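Local coordinates for uric acid oxidase (Arthrobacter globiformis, PDB 1VAY), which catalyses the oxidation of uric acid to 5-hydroxyisourate, which is further processed to (S)-allantoin, at residues N8-A13 / D58-T63; T149-H154 / T168-A173. All blocks are in the same frame, centred on the assembly; numbering follows the deposited sequence.

How the interactions relate
The chain starts in strand 3-21, turns back through strand 28-40 and returns in helix 57-69. Interaction 1 closes this excursion by setting residues 58-63 against residues 8-13. Further along, strand 133-147 ends in a long loop that leads into strand 172-182. Interaction 2 closes that loop at its base. The two contacts follow in series and neither nests in nor crosses the other. Their centres are about 46 Å apart, on opposite sides of the chain's centre, but both reach the same antiparallel sheet. Each contributes residues to an active site shared between subunits. The 8-azaxanthine beside interaction 1 is also held by Arg-170 of the second subunit, and the one beside interaction 2 by Thr-57 of the second subunit.

Interaction 1: N8-A13 / D58-T63; sequences NQYGKA and DTQKNT. With AZA (8-azaxanthine), chain L.
One side of the active site of this T-fold (tunnelling-fold) oxidase is built where strand 8-13 meets helix 58-63: Tyr-10 and Lys-12 face Gln-60, Asp-58 and Lys-61. The two segments approach to 7.0 Å between axes. No hydrogen bond joins them directly. Lys-12 belongs to the charge relay, and its chain bends at chi2 (79°) and chi3 (73°). These bends curl it back over the start of the helix, with NZ 3.6 Å from Asp-58 N. There NZ is hydrogen-bonded to Thr-57 OG1, another member of the relay. The third member, His-241, packs on Lys-12 from the second subunit. Lys-12 and Lys-61 run side by side, with CE of Lys-12 3.9 Å from CB of Lys-61. Gln-60 reaches the strand with an extended chain, and its OE1 lies 3.4 Å from Gly-11 CA. The bare glycine lets the amide come this close. Gln-60 NE2 sits 3.6 Å from Tyr-10 CE2, with amide and ring planes 90° apart. Ser-36 OG is hydrogen-bonded to Gln-60 OE1. Val-55 O accepts hydrogen bonds from both Gln-60 NE2 and Tyr-10 OH, so one carbonyl fixes the amide and the phenol together. Tyr-10 CE2 also comes within 3.6 Å of O6 of the bound 8-azaxanthine. Asp-58 belongs to the urate site, and its N is 3.8 Å from ligand N8. Its carboxylate meets Lys-61 of the same helix, where OD1 forms a salt bridge with Lys-61 NZ through a weak hydrogen bond of 3.2 Å.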
loop_
_atom_site.group_PDB
_atom_site.type_symbol
_atom_site.label_atom_id
_atom_site.label_comp_id
_atom_site.label_asym_id
_atom_site.label_seq_id
_atom_site.Cartn_x
_atom_site.Cartn_y
_atom_site.Cartn_z
ATOM N N ASN A 8 23.072 -7.167 16.477
ATOM C CA ASN A 8 21.813 -7.885 16.397
ATOM C C ASN A 8 20.840 -7.333 17.421
ATOM O O ASN A 8 21.246 -6.741 18.422
ATOM C CB ASN A 8 22.035 -9.386 16.629
ATOM C CG ASN A 8 22.485 -9.709 18.045
ATOM O OD1 ASN A 8 21.672 -9.802 18.968
ATOM N ND2 ASN A 8 23.788 -9.876 18.223
ATOM N N GLN A 9 19.552 -7.512 17.146
ATOM C CA GLN A 9 18.486 -7.056 18.035
ATOM C C GLN A 9 17.224 -7.801 17.638
ATOM O O GLN A 9 17.097 -8.259 16.500
ATOM C CB GLN A 9 18.275 -5.541 17.914
ATOM C CG GLN A 9 17.895 -5.046 16.526
ATOM C CD GLN A 9 17.897 -3.531 16.430
ATOM O OE1 GLN A 9 18.851 -2.876 16.841
ATOM N NE2 GLN A 9 16.832 -2.969 15.873
ATOM N N TYR A 10 16.294 -7.935 18.573
ATOM C CA TYR A 10 15.060 -8.652 18.295
ATOM C C TYR A 10 13.985 -8.237 19.283
ATOM O O TYR A 10 14.291 -7.754 20.383
ATOM C CB TYR A 10 15.281 -10.155 18.435
ATOM C CG TYR A 10 15.194 -10.616 19.869
ATOM C CD1 TYR A 10 16.150 -10.229 20.808
ATOM C CD2 TYR A 10 14.108 -11.372 20.308
ATOM C CE1 TYR A 10 16.017 -10.581 22.150
ATOM C CE2 TYR A 10 13.963 -11.725 21.643
ATOM C CZ TYR A 10 14.916 -11.326 22.559
ATOM O OH TYR A 10 14.747 -11.656 23.884
ATOM N N GLY A 11 12.732 -8.462 18.887
ATOM C CA GLY A 11 11.587 -8.138 19.713
ATOM C C GLY A 11 10.294 -8.331 18.934
ATOM O O GLY A 11 10.242 -9.101 17.964
ATOM N N LYS A 12 9.239 -7.651 19.367
ATOM C CA LYS A 12 7.960 -7.731 18.685
ATOM C C LYS A 12 7.695 -6.373 18.052
ATOM O O LYS A 12 7.743 -5.349 18.737
ATOM C CB LYS A 12 6.833 -8.053 19.665
ATOM C CG LYS A 12 5.500 -8.311 18.973
ATOM C CD LYS A 12 5.454 -9.718 18.399
ATOM C CE LYS A 12 5.303 -10.750 19.516
ATOM N NZ LYS A 12 5.363 -12.163 19.038
ATOM N N ALA A 13 7.411 -6.363 16.752
ATOM C CA ALA A 13 7.148 -5.113 16.046
ATOM C C ALA A 13 5.664 -4.864 15.778
ATOM O O ALA A 13 4.885 -5.799 15.611
ATOM C CB ALA A 13 7.925 -5.088 14.730
ATOM N N ASP A 58 6.727 -12.612 22.290
ATOM C CA ASP A 58 5.357 -12.698 22.780
ATOM C C ASP A 58 5.270 -12.032 24.155
ATOM O O ASP A 58 4.316 -11.310 24.434
ATOM C CB ASP A 58 4.910 -14.156 22.887
ATOM C CG ASP A 58 3.417 -14.290 23.160
ATOM O OD1 ASP A 58 2.612 -14.016 22.242
ATOM O OD2 ASP A 58 3.050 -14.662 24.296
ATOM N N THR A 59 6.271 -12.275 25.003
ATOM C CA THR A 59 6.322 -11.690 26.352
ATOM C C THR A 59 6.436 -10.173 26.258
ATOM O O THR A 59 5.794 -9.433 27.004
ATOM C CB THR A 59 7.528 -12.229 27.162
ATOM O OG1 THR A 59 7.392 -13.645 27.341
ATOM C CG2 THR A 59 7.601 -11.554 28.546
ATOM N N GLN A 60 7.257 -9.708 25.326
ATOM C CA GLN A 60 7.425 -8.280 25.134
ATOM C C GLN A 60 6.064 -7.696 24.750
ATOM O O GLN A 60 5.651 -6.652 25.270
ATOM C CB GLN A 60 8.479 -8.028 24.055
ATOM C CG GLN A 60 9.860 -8.529 24.468
ATOM C CD GLN A 60 10.925 -8.286 23.418
ATOM O OE1 GLN A 60 11.074 -7.176 22.915
ATOM N NE2 GLN A 60 11.683 -9.323 23.095
ATOM N N LYS A 61 5.351 -8.386 23.864
ATOM C CA LYS A 61 4.027 -7.925 23.454
ATOM C C LYS A 61 3.101 -7.835 24.666
ATOM O O LYS A 61 2.399 -6.840 24.838
ATOM C CB LYS A 61 3.408 -8.880 22.431
ATOM C CG LYS A 61 1.964 -8.528 22.078
ATOM C CD LYS A 61 1.207 -9.702 21.469
ATOM C CE LYS A 61 1.200 -10.881 22.421
ATOM N NZ LYS A 61 0.182 -11.902 22.055
ATOM N N ASN A 62 3.086 -8.876 25.503
ATOM C CA ASN A 62 2.212 -8.864 26.682
ATOM C C ASN A 62 2.546 -7.719 27.641
ATOM O O ASN A 62 1.648 -7.112 28.229
ATOM C CB ASN A 62 2.291 -10.189 27.446
ATOM C CG ASN A 62 1.805 -11.375 26.630
ATOM O OD1 ASN A 62 1.001 -11.227 25.701
ATOM N ND2 ASN A 62 2.271 -12.568 26.992
ATOM N N THR A 63 3.835 -7.426 27.792
ATOM C CA THR A 63 4.275 -6.360 28.692
ATOM C C THR A 63 3.737 -5.009 28.256
ATOM O O THR A 63 3.359 -4.181 29.088
ATOM C CB THR A 63 5.812 -6.271 28.754
ATOM O OG1 THR A 63 6.354 -7.564 29.046
ATOM C CG2 THR A 63 6.236 -5.279 29.840
HETATM N N1 AZA L . 12.355 -16.366 18.645
HETATM C C2 AZA L . 11.496 -17.230 18.011
HETATM O O2 AZA L . 11.877 -17.946 17.110
HETATM N N3 AZA L . 10.194 -17.276 18.399
HETATM C C4 AZA L . 9.771 -16.497 19.384
HETATM C C5 AZA L . 10.609 -15.627 20.035
HETATM C C6 AZA L . 12.021 -15.515 19.672
HETATM O O6 AZA L . 12.874 -14.778 20.170
HETATM N N7 AZA L . 9.901 -14.989 20.963
HETATM N N8 AZA L . 8.663 -15.508 20.827
HETATM N N9 AZA L . 8.543 -16.435 19.871
#

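Interaction 2: T149-H154 / T168-A173; sequences TGSEFH and TDRILA. With AZA (8-azaxanthine), chain I.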
loop_
_atom_site.group_PDB
_atom_site.type_symbol
_atom_site.label_atom_id
_atom_site.label_comp_id
_atom_site.label_asym_id
_atom_site.label_seq_id
_atom_site.Cartn_x
_atom_site.Cartn_y
_atom_site.Cartn_z
ATOM N N THR A 149 2.723 29.408 -4.642
ATOM C CA THR A 149 3.618 30.434 -5.156
ATOM C C THR A 149 4.620 30.742 -4.047
ATOM O O THR A 149 4.600 30.096 -2.998
ATOM C CB THR A 149 2.845 31.712 -5.572
ATOM O OG1 THR A 149 3.698 32.549 -6.363
ATOM C CG2 THR A 149 2.359 32.484 -4.342
ATOM N N GLY A 150 5.497 31.710 -4.269
ATOM C CA GLY A 150 6.484 32.029 -3.254
ATOM C C GLY A 150 7.543 30.948 -3.225
ATOM O O GLY A 150 8.037 30.563 -2.159
ATOM N N SER A 151 7.871 30.436 -4.410
ATOM C CA SER A 151 8.878 29.396 -4.576
ATOM C C SER A 151 9.561 29.594 -5.919
ATOM O O SER A 151 8.895 29.750 -6.952
ATOM C CB SER A 151 8.245 27.996 -4.523
ATOM O OG SER A 151 9.218 26.971 -4.737
ATOM N N GLU A 152 10.892 29.592 -5.893
ATOM C CA GLU A 152 11.699 29.768 -7.088
ATOM C C GLU A 152 12.811 28.728 -7.114
ATOM O O GLU A 152 13.100 28.091 -6.100
ATOM C CB GLU A 152 12.345 31.153 -7.094
ATOM C CG GLU A 152 11.384 32.330 -7.012
ATOM C CD GLU A 152 12.106 33.674 -7.087
ATOM O OE1 GLU A 152 12.970 33.838 -7.977
ATOM O OE2 GLU A 152 11.804 34.568 -6.265
ATOM N N PHE A 153 13.418 28.554 -8.287
ATOM C CA PHE A 153 14.550 27.653 -8.469
ATOM C C PHE A 153 15.300 28.051 -9.728
ATOM O O PHE A 153 14.877 27.750 -10.848
ATOM C CB PHE A 153 14.136 26.182 -8.587
ATOM C CG PHE A 153 15.310 25.229 -8.524
ATOM C CD1 PHE A 153 16.160 25.228 -7.415
ATOM C CD2 PHE A 153 15.584 24.355 -9.575
ATOM C CE1 PHE A 153 17.269 24.366 -7.353
ATOM C CE2 PHE A 153 16.691 23.487 -9.524
ATOM C CZ PHE A 153 17.534 23.495 -8.409
ATOM N N HIS A 154 16.422 28.729 -9.531
ATOM C CA HIS A 154 17.245 29.189 -10.637
ATOM C C HIS A 154 18.694 29.345 -10.186
ATOM O O HIS A 154 18.992 29.295 -8.991
ATOM C CB HIS A 154 16.704 30.526 -11.162
ATOM C CG HIS A 154 16.396 31.523 -10.086
ATOM N ND1 HIS A 154 17.375 32.223 -9.413
ATOM C CD2 HIS A 154 15.216 31.936 -9.566
ATOM C CE1 HIS A 154 16.812 33.025 -8.526
ATOM N NE2 HIS A 154 15.502 32.871 -8.598
ATOM N N THR A 168 10.827 31.456 -11.543
ATOM C CA THR A 168 10.706 32.328 -10.377
ATOM C C THR A 168 9.310 32.201 -9.779
ATOM O O THR A 168 8.945 32.959 -8.888
ATOM C CB THR A 168 10.936 33.818 -10.725
ATOM O OG1 THR A 168 9.893 34.265 -11.597
ATOM C CG2 THR A 168 12.301 34.022 -11.390
ATOM N N ASP A 169 8.530 31.247 -10.275
ATOM C CA ASP A 169 7.179 31.036 -9.766
ATOM C C ASP A 169 6.804 29.583 -10.030
ATOM O O ASP A 169 6.602 29.177 -11.180
ATOM C CB ASP A 169 6.191 31.979 -10.467
ATOM C CG ASP A 169 4.863 32.129 -9.707
ATOM O OD1 ASP A 169 4.495 31.237 -8.912
ATOM O OD2 ASP A 169 4.171 33.146 -9.923
ATOM N N ARG A 170 6.727 28.797 -8.964
ATOM C CA ARG A 170 6.392 27.388 -9.097
ATOM C C ARG A 170 5.736 26.878 -7.816
ATOM O O ARG A 170 5.751 27.554 -6.783
ATOM C CB ARG A 170 7.659 26.569 -9.349
ATOM C CG ARG A 170 8.560 26.498 -8.123
ATOM C CD ARG A 170 9.664 25.471 -8.262
ATOM N NE ARG A 170 10.421 25.359 -7.019
ATOM C CZ ARG A 170 11.423 24.509 -6.820
ATOM N NH1 ARG A 170 11.812 23.678 -7.787
ATOM N NH2 ARG A 170 12.033 24.485 -5.646
ATOM N N ILE A 171 5.159 25.684 -7.889
ATOM C CA ILE A 171 4.539 25.066 -6.725
ATOM C C ILE A 171 5.616 24.300 -5.971
ATOM O O ILE A 171 6.500 23.703 -6.580
ATOM C CB ILE A 171 3.414 24.061 -7.127
ATOM C CG1 ILE A 171 2.117 24.818 -7.435
ATOM C CG2 ILE A 171 3.179 23.050 -6.013
ATOM C CD1 ILE A 171 0.925 23.927 -7.717
ATOM N N LEU A 172 5.560 24.340 -4.645
ATOM C CA LEU A 172 6.514 23.593 -3.832
ATOM C C LEU A 172 5.696 22.731 -2.882
ATOM O O LEU A 172 5.053 23.244 -1.959
ATOM C CB LEU A 172 7.422 24.526 -3.026
ATOM C CG LEU A 172 8.465 23.789 -2.174
ATOM C CD1 LEU A 172 9.407 23.023 -3.101
ATOM C CD2 LEU A 172 9.248 24.773 -1.317
ATOM N N ALA A 173 5.717 21.424 -3.116
ATOM C CA ALA A 173 4.961 20.488 -2.298
ATOM C C ALA A 173 5.870 19.395 -1.772
ATOM O O ALA A 173 6.746 18.917 -2.488
ATOM C CB ALA A 173 3.835 19.877 -3.124
HETATM N N1 AZA I . 16.089 21.685 -5.345
HETATM C C2 AZA I . 14.954 22.399 -5.650
HETATM O O2 AZA I . 14.450 23.148 -4.842
HETATM N N3 AZA I . 14.388 22.254 -6.877
HETATM C C4 AZA I . 14.936 21.438 -7.764
HETATM C C5 AZA I . 16.071 20.715 -7.486
HETATM C C6 AZA I . 16.735 20.811 -6.187
HETATM O O6 AZA I . 17.748 20.221 -5.811
HETATM N N7 AZA I . 16.373 19.993 -8.563
HETATM N N8 AZA I . 15.404 20.317 -9.442
HETATM N N9 AZA I . 14.505 21.198 -8.991
HETATM O O HOH W 1 11.759 26.700 -4.165
#
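One water binds Arg-170, Ser-151 and Glu-152 at once. It accepts from Arg-170 NH2, donates to Glu-152 O and bonds to Ser-151 OG. The serine hydroxyl also accepts a hydrogen bond from Arg-170 NE at 3.0 Å. That bond is nearly straight (166°) and lies close to the guanidinium plane. Ser-151 OG, placed anti to the backbone N (chi1 178°), thereby points at the edge of the arginine. Phe-153 CB lies over one guanidinium face, 3.5 Å from Arg-170 NH1. These contacts fix the rotation of the group and aim NH2 at O2 of 8-azaxanthine, to which it gives a hydrogen bond of 2.9 Å (160°). The Phe-153 ring covers the ligand, whose N3 stands 3.3 Å above the ring centre. A leucine in place of Arg-170 would probably leave ligand O2 without its NH2 donor and Ser-151 OG without NE, and free the water to shift. Toward the loop ends, Thr-149 OG1 donates to Asp-169 OD1 at 3.0 Å, from above the carboxylate plane. Asp-169 OD2 forms a salt bridge with Arg-22 of the third subunit. Glu-152 packs its CG against the Thr-168 backbone, while OE1 accepts from His-154 NE2 (2.8 Å) and OE2 bonds to His-208. A positive donor at O2 and an aromatic face against the rings are consistent with a pocket that holds a flat urate and helps to stabilise negative charge on it.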